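Local structure of uncharacterized protein AF_1796 (Archaeoglobus fulgidus, 1VIM) at the interface of chains A and B. The protein is uncharacterized but probably binds phosphosugars and may isomerise them, like 6-phospho-3-hexuloisomerases. Coordinates in Å, arbitrary orientation; residue numbers count along the deposited sequence, not the author numbering. Chains: chain A/B, Hypothetical protein AF1796.

The interface of chains A and B. Residues chain A 79-80, 108; chain B 195-196.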
loop_
_atom_site.group_PDB
_atom_site.type_symbol
_atom_site.label_atom_id
_atom_site.label_comp_id
_atom_site.label_asym_id
_atom_site.label_seq_id
_atom_site.Cartn_x
_atom_site.Cartn_y
_atom_site.Cartn_z
ATOM N N VAL A 79 2.114 10.430 4.055
ATOM C CA VAL A 79 0.763 10.960 3.846
ATOM C C VAL A 79 -0.126 9.910 3.209
ATOM O O VAL A 79 0.283 9.227 2.268
ATOM C CB VAL A 79 0.770 12.258 2.984
ATOM C CG1 VAL A 79 -0.665 12.709 2.655
ATOM C CG2 VAL A 79 1.533 13.359 3.691
ATOM N N GLY A 80 -1.328 9.763 3.763
ATOM C CA GLY A 80 -2.303 8.810 3.239
ATOM C C GLY A 80 -2.246 7.407 3.808
ATOM O O GLY A 80 -3.173 6.625 3.582
ATOM N N ILE A 108 -2.041 18.513 -1.863
ATOM C CA ILE A 108 -1.802 18.130 -0.471
ATOM C C ILE A 108 -0.886 19.147 0.203
ATOM O O ILE A 108 -1.131 19.532 1.358
ATOM C CB ILE A 108 -1.143 16.735 -0.416
ATOM C CG1 ILE A 108 -2.154 15.637 -0.771
ATOM C CG2 ILE A 108 -0.466 16.481 0.929
ATOM C CD1 ILE A 108 -3.231 15.363 0.240
ATOM N N LEU B 195 -5.336 15.464 5.513
ATOM C CA LEU B 195 -4.824 15.954 4.234
ATOM C C LEU B 195 -5.611 15.478 3.010
ATOM O O LEU B 195 -5.909 16.287 2.118
ATOM C CB LEU B 195 -3.342 15.671 4.079
ATOM C CG LEU B 195 -2.432 16.536 4.965
ATOM C CD1 LEU B 195 -1.028 15.985 4.926
ATOM C CD2 LEU B 195 -2.467 18.043 4.524
ATOM N N GLU B 196 -5.996 14.210 2.996
ATOM C CA GLU B 196 -6.735 13.655 1.845
ATOM C C GLU B 196 -8.238 13.783 1.956
ATOM O O GLU B 196 -8.956 13.410 0.993
ATOM C CB GLU B 196 -6.509 12.162 1.708
ATOM C CG GLU B 196 -5.043 11.711 1.720
ATOM C CD GLU B 196 -4.383 11.728 0.351
ATOM O OE1 GLU B 196 -5.075 12.059 -0.631
ATOM O OE2 GLU B 196 -3.162 11.404 0.241
#
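A mainly apolar patch of a two-fold symmetric interface between copies of one protein, this contact sets the C-terminal tail of chain B, through B:Leu195 and B:Glu196, against A:Val79, A:Gly80 and A:Ile108 of the SIS domain, and probably helps to join two of the four copies in the deposited assembly. B:Leu195 lies over the adjoining methyls of A:Val79, just past strand 76-78, and A:Ile108 on helix 103-115, crossing both side chains at about a right angle. Its CD1 caps the pair, meeting A:Val79 CG2 at 3.9 Å and also touching A:Val79 CG1 and A:Ile108 CG2, while CD2 lies 3.7 Å from the backbone carbonyl O of A:Ile108. A:Ile108 answers with its long branch. With CG1 beside the backbone N (chi1 -73°) and a second bend at chi2 (-71°), the terminal CD1 reaches the backbone of the tail, 3.4 Å from the carbonyl O of B:Leu195 and 3.9 Å from its CB. The same methyl sits over the flat face of the B:Glu196 carboxylate, almost straight above CD at 3.8 Å. The glutamate CG already points to chain A, and the bend at chi2 (-87°) swings the carboxylate so that one face lies under A:Ile108 CD1 and OE2 points toward A:Val79. This OE2 packs against A:Val79 CG1 at 3.7 Å and faces the CA of A:Gly80 at 4.1 Å, an approach by van der Waals contact. Together the five residues hide 187 Å² of surface. Methyl-to-methyl and methyl-to-oxygen packing probably holds the C-terminal tail of one subunit on its neighbour, and the symmetry-related twin does the same with the chains exchanged, so the site probably contributes to the stability of the oligomer.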